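Local coordinates for RTX toxin RtxA (Vibrio vulnificus MO6-24/O, PDB 6IMP), which provides a MARTX virulence toxin with an alpha/beta-hydrolase-fold effector domain that probably acts as a hydrolase, at residues P251-T256 / D300-G305; S238-L243 / E266-K271; H60-G65 / T80-Q85. All blocks are in the same frame, centred on the assembly; numbering follows the deposited sequence.

From the N terminus, contact 3 closes first: helix 52-63 leads into strand 67-73, and the chain turns back through strand 78-84 to meet the end of that helix, at one border of the sheet. It lies in series with the other two. These cross. Contact 2 opens at 238-243, contact 1 opens at 251-256 before contact 2 closes at 266-271, and contact 1 closes last at 300-305. Contact 1 ties strand 252-256 to the end of helix 291-302, and contact 2 ties the short helix 239-243 to helix 260-274. The two also touch directly, through Thr256 and Glu266 and through Ile252 and Leu243, whereas contacts 2 and 3 lie on opposite sides of the chain's centre.

Contact 1 (P251-T256 / D300-G305); sequences PILLLT and DQIVSG
Leu253 and Ile302 show how a single leucine can join a sheet to the helix lying across it. Leu253 leaves strand 252-256 with CB pointing toward 300-305, but neither CB nor CG does the touching; that falls to the two methyls. With CG anti to the backbone N (chi1 -176°), both methyls come within contact distance of 301-302. CD2 takes the main role: it lies 3.7 Å from Ile302 CG1 and 4.0 Å from Ile302 CA, so it rests against both the side chain and the backbone of the helix, and the two side chains meet at about a right angle. The same methyl approaches the aliphatic part of Gln301, with Leu253 CD2 4.1 Å from Gln301 CG. The other methyl, CD1, comes to 4.0 Å from Gln301 NE2, a van der Waals approach to the end of a chain that bends at chi2.

Ser304 N bonds back to Gln301 O and Gly305 N to Ile302 O, while Ser304 OG bonds to Asp300 O at 2.9 Å.

In the wider fold, Leu253 and Ile302 both lean on Leu202 of the parallel neighbour strand 200-204, and Leu255 adds Tyr298 to the same interface. Ile252 and Leu254 alternate to the opposite face. Strand 252-256 is seventh in the 1-2-4-3-5-6-7-8 order characteristic of alpha/beta hydrolases, and helix 291-302 covers one of its faces, with helix 260-274 across the other.

Contact 2 (S238-L243 / E266-K271); sequences SVEKNL and EKLRAK
A methyl of Leu268 settles against the fork of Val239 in the apolar half of this helix-to-helix contact, while Glu240 and Lys271 make the more exposed half. In Val239, CG1 is anti to the backbone N (chi1 172°) and CG2 lies beside it, so the branched carbon and both methyls are presented to the other helix. Leu268 CD2 is 3.7 Å from Val239 CB and 3.9 Å from each of Val239 CG1 and Val239 CG2. The CB of Leu268 does not aim at the partner, but an anti CG (chi1 177°) carries the chain across until its end is the nearer part, the two side chains meeting at about a right angle.

The segments belong to a short, weakly bonded helix, 239-243, and to helix 260-274, which fills the crossover of a beta-alpha-beta unit between the parallel strands 252-256 and 282-283 of the alpha/beta hydrolase sheet. Their axes come within 11.4 Å at an angle of 32°, a separation that these side chains have to span. Val239 also leans on Pro182 and Leu268 on Pro208.

Glu240 is extended beyond CG and brings its carboxylate up to the aliphatic part of Lys271: CD of that lysine lies 3.5 Å from Glu240 OE2, and about equally far from OE1. Lys271 bends at chi2 and chi4, and its NZ ends 4.2 Å from Glu240 OE1, opposite charges close together yet beyond salt-bridge range. Ser238 is the N-cap of the short helix, its OG accepting a nearly straight bond from Lys241 N at 3.1 Å. In helix 260-274, Arg269 NH1 is hydrogen-bonded to Thr280 O, beyond the end of that helix.

Contact 3 (H60-G65 / T80-Q85); sequences HAVENG and TGYYHQ
At the edge of the Tyr82 ring, close to its plane and not over a face, Val62 CG1 meets Tyr82 CE2 at 4.1 Å, the apolar part of this modest contact between a helix end and a strand. The chi1 of -55° puts CG of Tyr82 beside the backbone N, and the ring's OH is hydrogen-bonded to Gln55 of the same helix as Val62.

The polar approach is looser. Gly65 O and Gln85 NE2 are 3.8 Å apart, too far to count as a hydrogen bond; that amide nitrogen is instead bonded to Gln68 OE1 and Glu66 O.

Backbone bonds shape the helix end itself. Gly65 takes a positive phi of 66° and closes a Schellman motif, with Gly65 N bonded to Val62 O at 2.9 Å, and the chain then turns from helix 52-63 into strand 67-73.

That strand pairs antiparallel with 78-84 at the border of the sheet, and on the inner side 78-84 runs antiparallel to strand 129-133. Tyr82 also touches Lys69 of the adjacent strand and Glu113 of helix 112-124, so its ring packs among that strand and the helices 52-63 and 112-124.

Contact 1 (P251-T256 / D300-G305)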
# COMPACT_ATOMS: atom_id res chain seq x y z
N PRO A 251 -13.55 5.56 -9.49
CA PRO A 251 -13.71 5.98 -8.10
C PRO A 251 -12.39 6.04 -7.32
O PRO A 251 -11.74 5.02 -7.09
CB PRO A 251 -14.66 4.93 -7.51
CG PRO A 251 -14.79 3.86 -8.54
CD PRO A 251 -14.52 4.51 -9.85
N ILE A 252 -12.02 7.26 -6.94
CA ILE A 252 -10.88 7.51 -6.07
C ILE A 252 -11.35 8.23 -4.79
O ILE A 252 -11.47 9.45 -4.78
CB ILE A 252 -9.83 8.38 -6.80
CG1 ILE A 252 -9.37 7.67 -8.07
CG2 ILE A 252 -8.64 8.72 -5.88
CD1 ILE A 252 -8.55 8.54 -9.00
N LEU A 253 -11.60 7.49 -3.72
CA LEU A 253 -11.72 8.12 -2.41
C LEU A 253 -10.34 8.56 -1.97
O LEU A 253 -9.35 7.88 -2.21
CB LEU A 253 -12.33 7.18 -1.37
CG LEU A 253 -12.58 7.79 0.04
CD1 LEU A 253 -13.52 8.99 -0.01
CD2 LEU A 253 -13.13 6.75 1.00
N LEU A 254 -10.27 9.71 -1.32
CA LEU A 254 -9.01 10.23 -0.85
C LEU A 254 -9.17 10.83 0.56
O LEU A 254 -9.72 11.92 0.73
CB LEU A 254 -8.48 11.27 -1.84
CG LEU A 254 -7.27 12.12 -1.43
CD1 LEU A 254 -6.05 11.26 -1.13
CD2 LEU A 254 -6.95 13.13 -2.52
N LEU A 255 -8.69 10.10 1.56
CA LEU A 255 -8.72 10.58 2.93
C LEU A 255 -7.33 10.97 3.39
O LEU A 255 -6.43 10.14 3.44
CB LEU A 255 -9.31 9.51 3.84
CG LEU A 255 -10.61 8.85 3.35
CD1 LEU A 255 -11.21 8.01 4.45
CD2 LEU A 255 -11.63 9.87 2.87
N THR A 256 -7.16 12.24 3.71
CA THR A 256 -5.86 12.76 4.13
C THR A 256 -5.80 13.01 5.63
O THR A 256 -6.81 13.27 6.25
CB THR A 256 -5.53 14.07 3.42
OG1 THR A 256 -6.38 15.11 3.90
CG2 THR A 256 -5.71 13.93 1.93
N ASP A 300 -17.35 2.87 6.87
CA ASP A 300 -18.65 2.79 6.19
C ASP A 300 -18.63 3.55 4.86
O ASP A 300 -19.05 3.00 3.83
CB ASP A 300 -19.79 3.29 7.10
CG ASP A 300 -20.33 2.19 8.04
OD1 ASP A 300 -20.20 0.99 7.71
OD2 ASP A 300 -20.91 2.53 9.09
N GLN A 301 -18.14 4.78 4.87
CA GLN A 301 -17.98 5.55 3.63
C GLN A 301 -17.13 4.80 2.60
O GLN A 301 -17.45 4.79 1.40
CB GLN A 301 -17.37 6.94 3.89
CG GLN A 301 -16.82 7.60 2.63
CD GLN A 301 -16.91 9.11 2.65
OE1 GLN A 301 -16.75 9.75 3.70
NE2 GLN A 301 -17.13 9.70 1.48
N ILE A 302 -16.05 4.18 3.08
CA ILE A 302 -15.11 3.46 2.21
C ILE A 302 -15.82 2.40 1.38
O ILE A 302 -15.63 2.31 0.18
CB ILE A 302 -13.94 2.84 3.01
CG1 ILE A 302 -12.92 3.91 3.39
CG2 ILE A 302 -13.24 1.75 2.21
CD1 ILE A 302 -11.92 3.48 4.45
N VAL A 303 -16.64 1.59 2.03
CA VAL A 303 -17.33 0.55 1.33
C VAL A 303 -18.43 1.11 0.47
O VAL A 303 -19.09 0.39 -0.24
CB VAL A 303 -17.93 -0.47 2.28
CG1 VAL A 303 -18.54 -1.60 1.50
CG2 VAL A 303 -16.86 -1.00 3.19
N SER A 304 -18.61 2.42 0.50
CA SER A 304 -19.65 3.02 -0.31
C SER A 304 -19.13 3.51 -1.64
O SER A 304 -19.84 4.14 -2.40
CB SER A 304 -20.35 4.10 0.47
OG SER A 304 -20.92 3.52 1.62
N GLY A 305 -17.86 3.24 -1.89
CA GLY A 305 -17.18 3.51 -3.13
C GLY A 305 -16.54 2.17 -3.50
O GLY A 305 -15.40 2.11 -3.90

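Contact 2 (S238-L243 / E266-K271)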
# COMPACT_ATOMS: atom_id res chain seq x y z
N SER A 238 5.05 9.38 -7.36
CA SER A 238 4.08 10.46 -7.56
C SER A 238 2.71 9.87 -7.87
O SER A 238 2.56 9.10 -8.83
CB SER A 238 4.53 11.38 -8.69
OG SER A 238 3.47 12.23 -9.12
N VAL A 239 1.71 10.21 -7.04
CA VAL A 239 0.32 9.74 -7.24
C VAL A 239 -0.21 10.20 -8.59
O VAL A 239 -0.78 9.42 -9.36
CB VAL A 239 -0.62 10.26 -6.13
CG1 VAL A 239 -2.08 9.93 -6.45
CG2 VAL A 239 -0.24 9.69 -4.78
N GLU A 240 -0.05 11.51 -8.84
CA GLU A 240 -0.38 12.16 -10.11
C GLU A 240 0.20 11.40 -11.32
O GLU A 240 -0.56 10.95 -12.20
CB GLU A 240 0.18 13.60 -10.10
CG GLU A 240 -0.72 14.65 -10.74
CD GLU A 240 -0.24 16.07 -10.44
OE1 GLU A 240 0.31 16.30 -9.34
OE2 GLU A 240 -0.43 16.95 -11.31
N LYS A 241 1.52 11.23 -11.31
CA LYS A 241 2.24 10.55 -12.40
C LYS A 241 1.77 9.11 -12.58
O LYS A 241 1.49 8.67 -13.70
CB LYS A 241 3.75 10.59 -12.12
CG LYS A 241 4.64 9.95 -13.19
CD LYS A 241 6.08 10.44 -13.05
CE LYS A 241 7.11 9.37 -13.41
NZ LYS A 241 7.01 8.95 -14.83
N ASN A 242 1.65 8.39 -11.46
CA ASN A 242 1.20 7.00 -11.48
C ASN A 242 -0.30 6.85 -11.86
O ASN A 242 -0.77 5.74 -12.13
CB ASN A 242 1.43 6.34 -10.12
CG ASN A 242 2.90 6.21 -9.75
OD1 ASN A 242 3.73 7.06 -10.08
ND2 ASN A 242 3.21 5.16 -9.01
N LEU A 243 -1.06 7.95 -11.84
CA LEU A 243 -2.50 7.90 -12.15
C LEU A 243 -2.82 8.14 -13.62
O LEU A 243 -3.91 7.80 -14.09
CB LEU A 243 -3.27 8.93 -11.30
CG LEU A 243 -3.83 8.48 -9.96
CD1 LEU A 243 -4.51 9.66 -9.26
CD2 LEU A 243 -4.81 7.33 -10.13
N GLU A 266 -4.06 17.54 0.18
CA GLU A 266 -5.16 18.42 -0.18
C GLU A 266 -4.88 19.24 -1.44
O GLU A 266 -5.79 19.51 -2.22
CB GLU A 266 -5.53 19.33 1.00
CG GLU A 266 -6.29 18.61 2.10
CD GLU A 266 -7.47 17.82 1.55
OE1 GLU A 266 -8.32 18.42 0.86
OE2 GLU A 266 -7.52 16.60 1.79
N LYS A 267 -3.61 19.58 -1.65
CA LYS A 267 -3.19 20.20 -2.91
C LYS A 267 -3.34 19.18 -4.06
O LYS A 267 -3.97 19.46 -5.10
CB LYS A 267 -1.74 20.70 -2.81
CG LYS A 267 -1.54 21.74 -1.72
CD LYS A 267 -0.15 22.34 -1.72
CE LYS A 267 0.09 23.13 -0.44
NZ LYS A 267 1.33 23.97 -0.46
N LEU A 268 -2.81 17.98 -3.82
CA LEU A 268 -3.02 16.86 -4.73
C LEU A 268 -4.49 16.73 -5.06
O LEU A 268 -4.87 16.69 -6.23
CB LEU A 268 -2.51 15.57 -4.10
CG LEU A 268 -2.70 14.26 -4.88
CD1 LEU A 268 -2.23 14.39 -6.32
CD2 LEU A 268 -1.96 13.12 -4.18
N ARG A 269 -5.33 16.70 -4.03
CA ARG A 269 -6.79 16.60 -4.20
C ARG A 269 -7.29 17.61 -5.22
O ARG A 269 -8.08 17.26 -6.11
CB ARG A 269 -7.51 16.81 -2.86
CG ARG A 269 -8.94 17.32 -3.00
CD ARG A 269 -9.72 17.16 -1.71
NE ARG A 269 -10.21 15.79 -1.58
CZ ARG A 269 -10.00 14.98 -0.55
NH1 ARG A 269 -10.50 13.76 -0.59
NH2 ARG A 269 -9.31 15.36 0.52
N ALA A 270 -6.87 18.86 -5.05
CA ALA A 270 -7.22 19.91 -6.00
C ALA A 270 -6.80 19.49 -7.41
O ALA A 270 -7.65 19.21 -8.25
CB ALA A 270 -6.58 21.23 -5.60
N LYS A 271 -5.49 19.36 -7.64
CA LYS A 271 -4.97 18.95 -8.97
C LYS A 271 -5.79 17.81 -9.61
O LYS A 271 -5.92 17.75 -10.83
CB LYS A 271 -3.50 18.53 -8.88
CG LYS A 271 -2.56 19.62 -8.41
CD LYS A 271 -1.17 19.49 -9.02
CE LYS A 271 -0.31 20.71 -8.71
NZ LYS A 271 1.11 20.36 -8.44

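Contact 3 (H60-G65 / T80-Q85)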
# COMPACT_ATOMS: atom_id res chain seq x y z
N HIS A 60 -3.88 -16.87 16.42
CA HIS A 60 -5.28 -17.09 16.74
C HIS A 60 -6.11 -17.08 15.45
O HIS A 60 -6.78 -18.06 15.14
CB HIS A 60 -5.79 -16.06 17.75
CG HIS A 60 -7.06 -16.45 18.43
ND1 HIS A 60 -7.10 -17.34 19.49
CD2 HIS A 60 -8.35 -16.09 18.20
CE1 HIS A 60 -8.35 -17.50 19.88
NE2 HIS A 60 -9.13 -16.76 19.11
N ALA A 61 -6.01 -16.02 14.65
CA ALA A 61 -6.83 -15.91 13.44
C ALA A 61 -6.77 -17.17 12.57
O ALA A 61 -7.81 -17.66 12.13
CB ALA A 61 -6.43 -14.68 12.64
N VAL A 62 -5.56 -17.70 12.34
CA VAL A 62 -5.41 -18.93 11.55
C VAL A 62 -6.10 -20.12 12.21
O VAL A 62 -6.78 -20.89 11.53
CB VAL A 62 -3.94 -19.27 11.18
CG1 VAL A 62 -3.31 -18.16 10.37
CG2 VAL A 62 -3.09 -19.58 12.40
N GLU A 63 -5.97 -20.24 13.53
CA GLU A 63 -6.56 -21.36 14.29
C GLU A 63 -8.09 -21.37 14.25
O GLU A 63 -8.70 -22.43 14.12
CB GLU A 63 -6.06 -21.36 15.74
CG GLU A 63 -4.59 -21.73 15.88
CD GLU A 63 -4.14 -21.93 17.32
OE1 GLU A 63 -3.51 -21.00 17.88
OE2 GLU A 63 -4.41 -23.01 17.88
N ASN A 64 -8.71 -20.19 14.31
CA ASN A 64 -10.16 -20.05 14.10
C ASN A 64 -10.61 -20.26 12.63
O ASN A 64 -11.80 -20.29 12.35
CB ASN A 64 -10.66 -18.66 14.56
CG ASN A 64 -10.47 -18.42 16.06
OD1 ASN A 64 -9.75 -19.16 16.74
ND2 ASN A 64 -11.09 -17.35 16.56
N GLY A 65 -9.66 -20.34 11.70
CA GLY A 65 -9.97 -20.29 10.26
C GLY A 65 -10.54 -18.95 9.83
O GLY A 65 -11.32 -18.87 8.87
N THR A 80 5.22 -12.54 1.37
CA THR A 80 4.57 -13.25 2.46
C THR A 80 3.58 -12.36 3.20
O THR A 80 3.85 -11.19 3.47
CB THR A 80 5.61 -13.74 3.45
OG1 THR A 80 6.34 -12.63 3.96
CG2 THR A 80 6.56 -14.69 2.76
N GLY A 81 2.43 -12.94 3.51
CA GLY A 81 1.54 -12.39 4.54
C GLY A 81 0.30 -13.23 4.73
O GLY A 81 0.34 -14.46 4.64
N TYR A 82 -0.82 -12.57 5.00
CA TYR A 82 -2.08 -13.27 5.23
C TYR A 82 -3.18 -12.82 4.28
O TYR A 82 -3.14 -11.73 3.69
CB TYR A 82 -2.54 -13.10 6.68
CG TYR A 82 -1.52 -13.52 7.71
CD1 TYR A 82 -0.39 -12.75 7.94
CD2 TYR A 82 -1.70 -14.66 8.49
CE1 TYR A 82 0.55 -13.11 8.90
CE2 TYR A 82 -0.78 -15.03 9.46
CZ TYR A 82 0.35 -14.26 9.66
OH TYR A 82 1.28 -14.62 10.62
N TYR A 83 -4.13 -13.72 4.09
CA TYR A 83 -5.44 -13.39 3.57
C TYR A 83 -6.41 -13.47 4.73
O TYR A 83 -6.63 -14.56 5.26
CB TYR A 83 -5.83 -14.40 2.50
CG TYR A 83 -7.07 -14.02 1.75
CD1 TYR A 83 -6.99 -13.21 0.63
CD2 TYR A 83 -8.32 -14.47 2.16
CE1 TYR A 83 -8.13 -12.86 -0.08
CE2 TYR A 83 -9.46 -14.13 1.46
CZ TYR A 83 -9.37 -13.32 0.34
OH TYR A 83 -10.50 -12.97 -0.36
N HIS A 84 -6.96 -12.33 5.15
CA HIS A 84 -7.99 -12.32 6.20
C HIS A 84 -9.39 -12.23 5.58
O HIS A 84 -9.62 -11.42 4.67
CB HIS A 84 -7.81 -11.12 7.13
CG HIS A 84 -6.39 -10.80 7.47
ND1 HIS A 84 -5.71 -11.42 8.49
CD2 HIS A 84 -5.58 -9.81 7.02
CE1 HIS A 84 -4.51 -10.87 8.62
NE2 HIS A 84 -4.41 -9.89 7.74
N GLN A 85 -10.35 -12.99 6.12
CA GLN A 85 -11.72 -13.04 5.55
C GLN A 85 -12.85 -12.71 6.52
O GLN A 85 -12.68 -12.74 7.74
CB GLN A 85 -12.00 -14.39 4.87
CG GLN A 85 -11.88 -15.62 5.75
CD GLN A 85 -11.14 -16.75 5.06
OE1 GLN A 85 -11.53 -17.18 3.96
NE2 GLN A 85 -10.06 -17.21 5.67